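Local structure of 24-sterol C-methyltransferase (Haloferax volcanii, 6F5Z) at residues V43-G48 with F66-S71; A52-R57 with D85-L90; E111-A116 with F136-N141. The protein probably acts as an S-adenosyl-L-methionine-dependent methyltransferase in complex with the activator Trm112, its substrate not being established. All coordinates share one frame; numbering follows the deposited sequence.

Contact 1: residues V43-G48 with F66-S71; sequences VDLGTG and FGLDGS. With SAH (S-adenosyl-L-homocysteine), chain G.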
loop_
_atom_site.group_PDB
_atom_site.type_symbol
_atom_site.label_atom_id
_atom_site.label_comp_id
_atom_site.label_asym_id
_atom_site.label_seq_id
_atom_site.Cartn_x
_atom_site.Cartn_y
_atom_site.Cartn_z
ATOM N N VAL B 43 -2.175 17.269 -0.758
ATOM C CA VAL B 43 -3.327 17.924 -0.129
ATOM C C VAL B 43 -3.676 17.109 1.128
ATOM O O VAL B 43 -3.768 15.865 1.080
ATOM C CB VAL B 43 -4.529 18.009 -1.095
ATOM C CG1 VAL B 43 -5.809 18.445 -0.347
ATOM C CG2 VAL B 43 -4.228 18.993 -2.210
ATOM N N ASP B 44 -3.816 17.814 2.242
ATOM C CA ASP B 44 -4.152 17.207 3.528
ATOM C C ASP B 44 -5.577 17.658 3.865
ATOM O O ASP B 44 -5.821 18.870 4.082
ATOM C CB ASP B 44 -3.145 17.731 4.582
ATOM C CG ASP B 44 -3.365 17.312 6.008
ATOM O OD1 ASP B 44 -4.340 16.566 6.268
ATOM O OD2 ASP B 44 -2.558 17.730 6.873
ATOM N N LEU B 45 -6.526 16.702 3.793
ATOM C CA LEU B 45 -7.934 17.011 4.009
ATOM C C LEU B 45 -8.298 16.911 5.470
ATOM O O LEU B 45 -8.229 15.815 6.035
ATOM C CB LEU B 45 -8.795 16.077 3.184
ATOM C CG LEU B 45 -8.670 16.222 1.682
ATOM C CD1 LEU B 45 -9.555 15.185 1.000
ATOM C CD2 LEU B 45 -9.075 17.620 1.197
ATOM N N GLY B 46 -8.646 18.056 6.085
ATOM C CA GLY B 46 -8.949 18.136 7.516
ATOM C C GLY B 46 -7.659 18.167 8.296
ATOM O O GLY B 46 -7.442 17.408 9.236
ATOM N N THR B 47 -6.803 19.113 7.930
ATOM C CA THR B 47 -5.422 19.184 8.385
ATOM C C THR B 47 -5.231 19.326 9.904
ATOM O O THR B 47 -4.204 18.896 10.417
ATOM C CB THR B 47 -4.706 20.286 7.623
ATOM O OG1 THR B 47 -3.290 20.123 7.732
ATOM C CG2 THR B 47 -5.147 21.686 8.023
ATOM N N GLY B 48 -6.212 19.922 10.607
ATOM C CA GLY B 48 -6.039 20.100 12.043
ATOM C C GLY B 48 -4.823 20.976 12.296
ATOM O O GLY B 48 -4.752 22.046 11.696
ATOM N N PHE B 66 -0.890 21.574 0.787
ATOM C CA PHE B 66 -2.090 22.370 1.028
ATOM C C PHE B 66 -2.866 21.697 2.140
ATOM O O PHE B 66 -3.281 20.546 1.963
ATOM C CB PHE B 66 -2.993 22.449 -0.204
ATOM C CG PHE B 66 -2.370 23.093 -1.406
ATOM C CD1 PHE B 66 -1.520 22.371 -2.239
ATOM C CD2 PHE B 66 -2.621 24.423 -1.706
ATOM C CE1 PHE B 66 -0.899 22.980 -3.325
ATOM C CE2 PHE B 66 -2.032 25.026 -2.821
ATOM C CZ PHE B 66 -1.167 24.308 -3.618
ATOM N N GLY B 67 -3.042 22.393 3.260
ATOM C CA GLY B 67 -3.792 21.880 4.396
ATOM C C GLY B 67 -5.160 22.533 4.391
ATOM O O GLY B 67 -5.278 23.747 4.626
ATOM N N LEU B 68 -6.176 21.758 4.031
ATOM C CA LEU B 68 -7.542 22.253 3.890
ATOM C C LEU B 68 -8.318 21.913 5.180
ATOM O O LEU B 68 -8.208 20.798 5.706
ATOM C CB LEU B 68 -8.212 21.593 2.657
ATOM C CG LEU B 68 -9.685 21.965 2.396
ATOM C CD1 LEU B 68 -9.982 21.963 0.926
ATOM C CD2 LEU B 68 -10.675 20.939 3.050
ATOM N N ASP B 69 -9.107 22.880 5.693
ATOM C CA ASP B 69 -9.897 22.625 6.893
ATOM C C ASP B 69 -11.119 23.513 6.836
ATOM O O ASP B 69 -11.076 24.607 6.290
ATOM C CB ASP B 69 -9.096 22.857 8.175
ATOM C CG ASP B 69 -9.643 22.029 9.300
ATOM O OD1 ASP B 69 -10.671 22.443 9.909
ATOM O OD2 ASP B 69 -9.074 20.959 9.566
ATOM N N GLY B 70 -12.228 23.022 7.341
ATOM C CA GLY B 70 -13.454 23.822 7.362
ATOM C C GLY B 70 -13.509 24.792 8.537
ATOM O O GLY B 70 -14.442 25.596 8.622
ATOM N N SER B 71 -12.546 24.689 9.476
ATOM C CA SER B 71 -12.437 25.567 10.642
ATOM C C SER B 71 -11.382 26.651 10.394
ATOM O O SER B 71 -10.182 26.345 10.384
ATOM C CB SER B 71 -12.099 24.775 11.903
ATOM O OG SER B 71 -11.634 25.628 12.943
HETATM N N SAH G . -6.041 15.442 10.698
HETATM C CA SAH G . -5.955 16.074 12.042
HETATM C CB SAH G . -7.324 16.656 12.573
HETATM C CG SAH G . -8.385 15.582 12.795
HETATM S SD SAH G . -9.931 16.325 13.434
HETATM C C SAH G . -5.381 15.100 13.104
HETATM O O SAH G . -5.048 13.926 12.641
HETATM O OXT SAH G . -5.243 15.424 14.262
HETATM C "C5'" SAH G . -10.924 16.562 11.941
HETATM C "C4'" SAH G . -10.541 17.797 11.146
HETATM O "O4'" SAH G . -11.329 17.799 9.927
HETATM C "C3'" SAH G . -10.891 19.084 11.902
HETATM O "O3'" SAH G . -9.807 20.012 11.932
HETATM C "C2'" SAH G . -12.169 19.570 11.210
HETATM O "O2'" SAH G . -12.381 20.980 11.240
HETATM C "C1'" SAH G . -11.985 19.049 9.785
HETATM N N9 SAH G . -13.233 18.816 9.055
HETATM C C8 SAH G . -14.287 18.027 9.447
HETATM N N7 SAH G . -15.260 17.961 8.571
HETATM C C5 SAH G . -14.816 18.758 7.525
HETATM C C6 SAH G . -15.392 19.109 6.283
HETATM N N6 SAH G . -16.605 18.709 5.879
HETATM N N1 SAH G . -14.684 19.933 5.470
HETATM C C2 SAH G . -13.496 20.391 5.890
HETATM N N3 SAH G . -12.855 20.131 7.032
HETATM C C4 SAH G . -13.569 19.295 7.814
#
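Two neighbouring parallel strands of a Rossmann-like class I methyltransferase meet here at their C-terminal ends, with a glycine-rich loop and an acidic residue gripping S-adenosyl-L-homocysteine (SAH). Their short axes diverge by 20°. At Phe66, the carbonyl O accepts Asp44 N at 2.8 Å along a nearly straight line (172°), while CB packs obliquely against Val43 CG2. Gly67 lies under Thr47, whose CB comes 3.7 Å from Gly67 CA; a side chain at Gly67 would collide with Thr47 OG1, which is itself tied to Asp44 OD2. Leu68 N returns a bond to Asp44 O, and Leu68 O takes two donors, Gly46 N in the carbonyl plane and Thr47 N above it, so one oxygen fixes the start of the loop. Leu68 and Leu45 lie side by side on the other face. Asp69, CG anti to its backbone N, holds its carboxylate at the hydroxyl edge of the ribose: OD2 accepts SAH O3' at 2.7 Å and Gly48 N, and OD1 accepts SAH O2' at 2.6 Å. An alanine here would remove both ribose acceptors and would probably weaken cofactor binding and loosen the loop at Gly48. Ser71 N closes an Asx turn on the anti lone pair of Asp69 OD1, at 3.0 Å.

Contact 2: residues A52-R57 with D85-L90; sequences ALRALR and DDLSFL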
loop_
_atom_site.group_PDB
_atom_site.type_symbol
_atom_site.label_atom_id
_atom_site.label_comp_id
_atom_site.label_asym_id
_atom_site.label_seq_id
_atom_site.Cartn_x
_atom_site.Cartn_y
_atom_site.Cartn_z
ATOM N N ALA B 52 0.732 16.595 9.546
ATOM C CA ALA B 52 1.037 15.604 8.517
ATOM C C ALA B 52 1.842 16.224 7.395
ATOM O O ALA B 52 2.758 15.582 6.883
ATOM C CB ALA B 52 -0.255 15.038 7.968
ATOM N N LEU B 53 1.513 17.460 6.993
ATOM C CA LEU B 53 2.278 18.131 5.953
ATOM C C LEU B 53 3.692 18.411 6.418
ATOM O O LEU B 53 4.643 18.256 5.661
ATOM C CB LEU B 53 1.624 19.433 5.493
ATOM C CG LEU B 53 0.287 19.268 4.792
ATOM C CD1 LEU B 53 -0.313 20.627 4.496
ATOM C CD2 LEU B 53 0.460 18.473 3.463
ATOM N N ARG B 54 3.842 18.874 7.674
ATOM C CA ARG B 54 5.195 19.137 8.176
ATOM C C ARG B 54 6.012 17.849 8.241
ATOM O O ARG B 54 7.188 17.868 7.884
ATOM C CB ARG B 54 5.155 19.817 9.546
ATOM C CG ARG B 54 4.641 21.242 9.443
ATOM C CD ARG B 54 4.716 22.052 10.765
ATOM N NE ARG B 54 3.920 21.443 11.845
ATOM C CZ ARG B 54 2.622 21.671 12.024
ATOM N NH1 ARG B 54 1.968 22.511 11.221
ATOM N NH2 ARG B 54 1.978 21.092 13.025
ATOM N N ALA B 55 5.403 16.717 8.657
ATOM C CA ALA B 55 6.081 15.429 8.710
ATOM C C ALA B 55 6.457 14.965 7.308
ATOM O O ALA B 55 7.577 14.476 7.107
ATOM C CB ALA B 55 5.198 14.377 9.378
ATOM N N LEU B 56 5.557 15.160 6.320
ATOM C CA LEU B 56 5.908 14.748 4.957
ATOM C C LEU B 56 7.025 15.585 4.373
ATOM O O LEU B 56 7.843 15.066 3.601
ATOM C CB LEU B 56 4.681 14.775 4.061
ATOM C CG LEU B 56 3.667 13.645 4.321
ATOM C CD1 LEU B 56 2.370 13.890 3.549
ATOM C CD2 LEU B 56 4.271 12.254 4.022
ATOM N N ARG B 57 7.053 16.887 4.691
ATOM C CA ARG B 57 8.156 17.728 4.174
ATOM C C ARG B 57 9.484 17.361 4.835
ATOM O O ARG B 57 10.486 17.163 4.141
ATOM C CB ARG B 57 7.829 19.195 4.414
ATOM C CG ARG B 57 8.857 20.145 3.828
ATOM C CD ARG B 57 8.287 21.550 3.823
ATOM N NE ARG B 57 9.287 22.521 3.364
ATOM C CZ ARG B 57 10.164 23.112 4.173
ATOM N NH1 ARG B 57 10.145 22.862 5.481
ATOM N NH2 ARG B 57 11.054 23.968 3.685
ATOM N N ASP B 85 6.799 28.629 3.829
ATOM C CA ASP B 85 5.701 29.036 2.980
ATOM C C ASP B 85 5.412 27.985 1.889
ATOM O O ASP B 85 4.450 28.153 1.142
ATOM C CB ASP B 85 5.956 30.422 2.401
ATOM C CG ASP B 85 5.796 31.513 3.448
ATOM O OD1 ASP B 85 4.822 31.445 4.238
ATOM O OD2 ASP B 85 6.617 32.454 3.451
ATOM N N ASP B 86 6.228 26.901 1.811
ATOM C CA ASP B 86 5.984 25.831 0.822
ATOM C C ASP B 86 4.742 24.996 1.229
ATOM O O ASP B 86 4.149 24.279 0.408
ATOM C CB ASP B 86 7.226 24.947 0.647
ATOM C CG ASP B 86 8.406 25.644 -0.034
ATOM O OD1 ASP B 86 8.179 26.348 -1.041
ATOM O OD2 ASP B 86 9.556 25.408 0.386
ATOM N N LEU B 87 4.354 25.110 2.512
ATOM C CA LEU B 87 3.157 24.450 3.043
ATOM C C LEU B 87 2.177 25.559 3.321
ATOM O O LEU B 87 2.480 26.478 4.088
ATOM C CB LEU B 87 3.474 23.626 4.314
ATOM C CG LEU B 87 4.573 22.572 4.198
ATOM C CD1 LEU B 87 4.875 21.898 5.558
ATOM C CD2 LEU B 87 4.255 21.522 3.116
ATOM N N SER B 88 1.025 25.497 2.689
ATOM C CA SER B 88 0.009 26.530 2.824
ATOM C C SER B 88 -1.256 25.934 3.367
ATOM O O SER B 88 -1.423 24.705 3.382
ATOM C CB SER B 88 -0.293 27.149 1.468
ATOM O OG SER B 88 -0.841 26.174 0.588
ATOM N N PHE B 89 -2.130 26.816 3.865
ATOM C CA PHE B 89 -3.385 26.439 4.502
ATOM C C PHE B 89 -4.539 27.235 3.955
ATOM O O PHE B 89 -4.387 28.394 3.538
ATOM C CB PHE B 89 -3.261 26.595 6.035
ATOM C CG PHE B 89 -2.179 25.690 6.577
ATOM C CD1 PHE B 89 -2.424 24.329 6.774
ATOM C CD2 PHE B 89 -0.878 26.162 6.764
ATOM C CE1 PHE B 89 -1.399 23.466 7.189
ATOM C CE2 PHE B 89 0.150 25.298 7.182
ATOM C CZ PHE B 89 -0.120 23.961 7.401
ATOM N N LEU B 90 -5.712 26.602 3.903
ATOM C CA LEU B 90 -6.905 27.237 3.338
ATOM C C LEU B 90 -8.151 26.685 4.004
ATOM O O LEU B 90 -8.163 25.552 4.526
ATOM C CB LEU B 90 -6.981 27.010 1.802
ATOM C CG LEU B 90 -7.164 25.552 1.315
ATOM C CD1 LEU B 90 -7.974 25.505 0.040
ATOM C CD2 LEU B 90 -5.822 24.840 1.076
#
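Helix segment 52-57 runs nearly antiparallel to strand segment 87-90, their axes 164° apart in direction and 9.7 Å apart at closest approach, a spacing bridged by side chains with no hydrogen bond between the two segments. Leu87 has the largest share of the contact. Its CG is anti to the carbonyl carbon (chi1 -55°), which directs the isobutyl group at the helix, where CD1 lodges against the backbone and stands 3.7 Å from Leu53 O. That oxygen already accepts Arg57 N within the helix, so the methyl rests on a satisfied carbonyl. Around the same methyl, Arg54 contributes its CG at 3.9 Å, and Arg57 crosses Leu87 obliquely, its CD 3.8 Å from Leu87 CD1. Leu53 meets Phe89 tip to tip, its CD1 reaching the ring atom CE1 at 4.1 Å, which extends the apolar surface along the strand.

Both arginines thus pack through their aliphatic parts. Arg57 is extended from CG to NE, which carries its guanidinium past Leu87 to the partly exposed margin of the contact; there NH2 faces Asp86 OD2 at 3.9 Å, a salt bridge that is long and so probably weak. Arg54 bends at chi3 (-61°), and its NH1 is bound by Thr82 OG1 and Ser49 O.

This is helix-on-sheet packing of the Rossmann-like fold: helix 51-60 covers strand 87-91, at one edge of the sheet within this chain, and also strand 41-45 through Leu53. Helix 72-80 packs on Phe89, while helix 16-33 touches the helix at Ala52, Arg54, Ala55 and Leu56.

Contact 3: residues E111-A116 with F136-N141; sequences EAFYYA and FYCAVN. With SAH (S-adenosyl-L-homocysteine), chain G.
Phe113 stands at the apolar centre of this contact, where the loop after strand 104-110 of the Rossmann-like methyltransferase fold folds back onto strand 134-140. Its CG is anti to the backbone N (chi1 175°), and the ring approaches the strand beside Cys138, whose SG lies 4.5 Å from the ring centroid, an oblique sulfur-aromatic contact. Phe113 CD1 also meets the edge of the Phe136 ring near its plane, at CZ. Next along the strand, Val140 CG1 abuts the edge of the Tyr114 ring, 3.6 Å from CD2, as the two side chains slide past each other in opposite directions. Helix 119-129 covers this centre from a further direction, through Pro119 on Phe113 and Leu123 on Phe136.

Outward from the rings, the backbone takes over. Glu111 N donates to Ala139 O at 2.9 Å, in the carbonyl plane, and a water donates to the same oxygen while accepting from Phe113 N, so one strand carbonyl anchors the loop directly and through water. The loop also faces the cofactor product: Ala112 CB lies 3.5 Å from SAH O4', and Tyr115 CB packs near the adenine at N7.

At the polar edge, Glu111 bends at chi2 (-73°) and crosses Asn141 at about a right angle. The amide of Asn141 is held from beyond by Thr218 OG1 on its OD1. The buried Glu111 OE1 accepts two hydrogen bonds, which would probably favour the ionised form; both donors stand above the carboxylate plane, Asn141 N at 2.8 Å and Tyr114 OH at 2.6 Å.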
loop_
_atom_site.group_PDB
_atom_site.type_symbol
_atom_site.label_atom_id
_atom_site.label_comp_id
_atom_site.label_asym_id
_atom_site.label_seq_id
_atom_site.Cartn_x
_atom_site.Cartn_y
_atom_site.Cartn_z
ATOM N N GLU B 111 -8.421 10.986 10.552
ATOM C CA GLU B 111 -9.462 11.312 11.517
ATOM C C GLU B 111 -10.373 12.444 11.038
ATOM O O GLU B 111 -10.863 13.215 11.890
ATOM C CB GLU B 111 -8.787 11.656 12.877
ATOM C CG GLU B 111 -8.343 10.408 13.617
ATOM C CD GLU B 111 -9.542 9.680 14.190
ATOM O OE1 GLU B 111 -10.322 9.088 13.401
ATOM O OE2 GLU B 111 -9.774 9.798 15.415
ATOM N N ALA B 112 -10.737 12.466 9.745
ATOM C CA ALA B 112 -11.584 13.545 9.226
ATOM C C ALA B 112 -12.578 13.058 8.214
ATOM O O ALA B 112 -13.636 13.643 8.053
ATOM C CB ALA B 112 -10.720 14.624 8.567
ATOM N N PHE B 113 -12.213 12.019 7.449
ATOM C CA PHE B 113 -13.036 11.641 6.309
ATOM C C PHE B 113 -14.486 11.335 6.647
ATOM O O PHE B 113 -15.371 11.692 5.865
ATOM C CB PHE B 113 -12.406 10.471 5.542
ATOM C CG PHE B 113 -13.249 9.939 4.412
ATOM C CD1 PHE B 113 -13.256 10.572 3.179
ATOM C CD2 PHE B 113 -14.094 8.847 4.608
ATOM C CE1 PHE B 113 -14.067 10.082 2.142
ATOM C CE2 PHE B 113 -14.923 8.378 3.581
ATOM C CZ PHE B 113 -14.890 8.990 2.362
ATOM N N TYR B 114 -14.692 10.704 7.789
ATOM C CA TYR B 114 -16.017 10.246 8.172
ATOM C C TYR B 114 -16.921 11.398 8.614
ATOM O O TYR B 114 -18.096 11.141 8.897
ATOM C CB TYR B 114 -15.914 9.138 9.196
ATOM C CG TYR B 114 -15.023 9.476 10.368
ATOM C CD1 TYR B 114 -15.507 10.210 11.445
ATOM C CD2 TYR B 114 -13.715 8.997 10.441
ATOM C CE1 TYR B 114 -14.719 10.478 12.559
ATOM C CE2 TYR B 114 -12.901 9.283 11.540
ATOM C CZ TYR B 114 -13.411 10.006 12.611
ATOM O OH TYR B 114 -12.652 10.233 13.743
ATOM N N TYR B 115 -16.427 12.648 8.628
ATOM C CA TYR B 115 -17.316 13.781 8.899
ATOM C C TYR B 115 -17.855 14.342 7.570
ATOM O O TYR B 115 -18.705 15.248 7.590
ATOM C CB TYR B 115 -16.552 14.904 9.630
ATOM C CG TYR B 115 -16.038 14.523 10.995
ATOM C CD1 TYR B 115 -16.912 14.337 12.067
ATOM C CD2 TYR B 115 -14.674 14.398 11.238
ATOM C CE1 TYR B 115 -16.436 14.027 13.341
ATOM C CE2 TYR B 115 -14.194 14.028 12.490
ATOM C CZ TYR B 115 -15.076 13.853 13.542
ATOM O OH TYR B 115 -14.597 13.534 14.797
ATOM N N ALA B 116 -17.358 13.861 6.402
ATOM C CA ALA B 116 -17.837 14.388 5.111
ATOM C C ALA B 116 -19.351 14.243 5.030
ATOM O O ALA B 116 -19.867 13.192 5.413
ATOM C CB ALA B 116 -17.199 13.644 3.948
ATOM N N PHE B 136 -4.436 8.169 -2.476
ATOM C CA PHE B 136 -5.218 8.713 -1.372
ATOM C C PHE B 136 -4.946 7.785 -0.188
ATOM O O PHE B 136 -5.267 6.589 -0.258
ATOM C CB PHE B 136 -6.743 8.745 -1.707
ATOM C CG PHE B 136 -7.630 9.135 -0.529
ATOM C CD1 PHE B 136 -7.234 10.139 0.363
ATOM C CD2 PHE B 136 -8.880 8.554 -0.361
ATOM C CE1 PHE B 136 -8.051 10.503 1.426
ATOM C CE2 PHE B 136 -9.716 8.953 0.670
ATOM C CZ PHE B 136 -9.303 9.924 1.558
ATOM N N TYR B 137 -4.427 8.364 0.923
ATOM C CA TYR B 137 -4.187 7.650 2.176
ATOM C C TYR B 137 -5.286 8.115 3.142
ATOM O O TYR B 137 -5.267 9.282 3.564
ATOM C CB TYR B 137 -2.777 7.974 2.710
ATOM C CG TYR B 137 -1.736 7.017 2.178
ATOM C CD1 TYR B 137 -1.404 6.995 0.827
ATOM C CD2 TYR B 137 -1.086 6.127 3.026
ATOM C CE1 TYR B 137 -0.513 6.047 0.316
ATOM C CE2 TYR B 137 -0.176 5.189 2.534
ATOM C CZ TYR B 137 0.094 5.139 1.177
ATOM O OH TYR B 137 0.963 4.180 0.711
ATOM N N CYS B 138 -6.230 7.214 3.460
ATOM C CA CYS B 138 -7.375 7.526 4.276
ATOM C C CYS B 138 -7.247 6.774 5.602
ATOM O O CYS B 138 -7.422 5.547 5.625
ATOM C CB CYS B 138 -8.626 7.076 3.519
ATOM S SG CYS B 138 -10.167 7.427 4.392
ATOM N N ALA B 139 -6.955 7.524 6.698
ATOM C CA ALA B 139 -6.744 6.872 7.986
ATOM C C ALA B 139 -7.867 7.310 8.914
ATOM O O ALA B 139 -8.142 8.527 9.017
ATOM C CB ALA B 139 -5.402 7.272 8.561
ATOM N N VAL B 140 -8.524 6.338 9.572
ATOM C CA VAL B 140 -9.672 6.655 10.395
ATOM C C VAL B 140 -9.684 5.798 11.642
ATOM O O VAL B 140 -9.354 4.606 11.574
ATOM C CB VAL B 140 -11.026 6.497 9.649
ATOM C CG1 VAL B 140 -11.152 7.473 8.472
ATOM C CG2 VAL B 140 -11.246 5.062 9.176
ATOM N N ASN B 141 -10.191 6.378 12.757
ATOM C CA ASN B 141 -10.391 5.625 13.990
ATOM C C ASN B 141 -11.859 5.301 14.235
ATOM O O ASN B 141 -12.138 4.483 15.105
ATOM C CB ASN B 141 -9.795 6.365 15.214
ATOM C CG ASN B 141 -8.293 6.424 15.143
ATOM O OD1 ASN B 141 -7.686 5.653 14.425
ATOM N ND2 ASN B 141 -7.658 7.348 15.845
HETATM N N SAH G . -6.041 15.442 10.698
HETATM C CA SAH G . -5.955 16.074 12.042
HETATM C CB SAH G . -7.324 16.656 12.573
HETATM C CG SAH G . -8.385 15.582 12.795
HETATM S SD SAH G . -9.931 16.325 13.434
HETATM C C SAH G . -5.381 15.100 13.104
HETATM O O SAH G . -5.048 13.926 12.641
HETATM O OXT SAH G . -5.243 15.424 14.262
HETATM C "C5'" SAH G . -10.924 16.562 11.941
HETATM C "C4'" SAH G . -10.541 17.797 11.146
HETATM O "O4'" SAH G . -11.329 17.799 9.927
HETATM C "C3'" SAH G . -10.891 19.084 11.902
HETATM O "O3'" SAH G . -9.807 20.012 11.932
HETATM C "C2'" SAH G . -12.169 19.570 11.210
HETATM O "O2'" SAH G . -12.381 20.980 11.240
HETATM C "C1'" SAH G . -11.985 19.049 9.785
HETATM N N9 SAH G . -13.233 18.816 9.055
HETATM C C8 SAH G . -14.287 18.027 9.447
HETATM N N7 SAH G . -15.260 17.961 8.571
HETATM C C5 SAH G . -14.816 18.758 7.525
HETATM C C6 SAH G . -15.392 19.109 6.283
HETATM N N6 SAH G . -16.605 18.709 5.879
HETATM N N1 SAH G . -14.684 19.933 5.470
HETATM C C2 SAH G . -13.496 20.391 5.890
HETATM N N3 SAH G . -12.855 20.131 7.032
HETATM C C4 SAH G . -13.569 19.295 7.814
HETATM O O HOH W 1 -9.597 10.779 7.549
#

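Overall arrangement
All three contacts reach one sheet and belong to the methyltransferase domain. Contacts 1 and 2 have centres about 10 Å apart and alternate along the chain: the helix of contact 2 connects the two strands of contact 1 as a beta-alpha-beta crossover, and strands 64-69 and 87-91 are sheet neighbours, Gly67 N lying 2.8 Å from Ser88 O. Contact 3 follows both in sequence; its centre is about 12 Å from that of contact 1 and about 18 Å from that of contact 2. Contacts 1 and 3 both touch SAH and meet where Ala112 CB packs on Leu45 O, so they frame the cofactor site, whereas contact 2 packs a helix on strand 87-91, outermost on its side of the sheet within this chain.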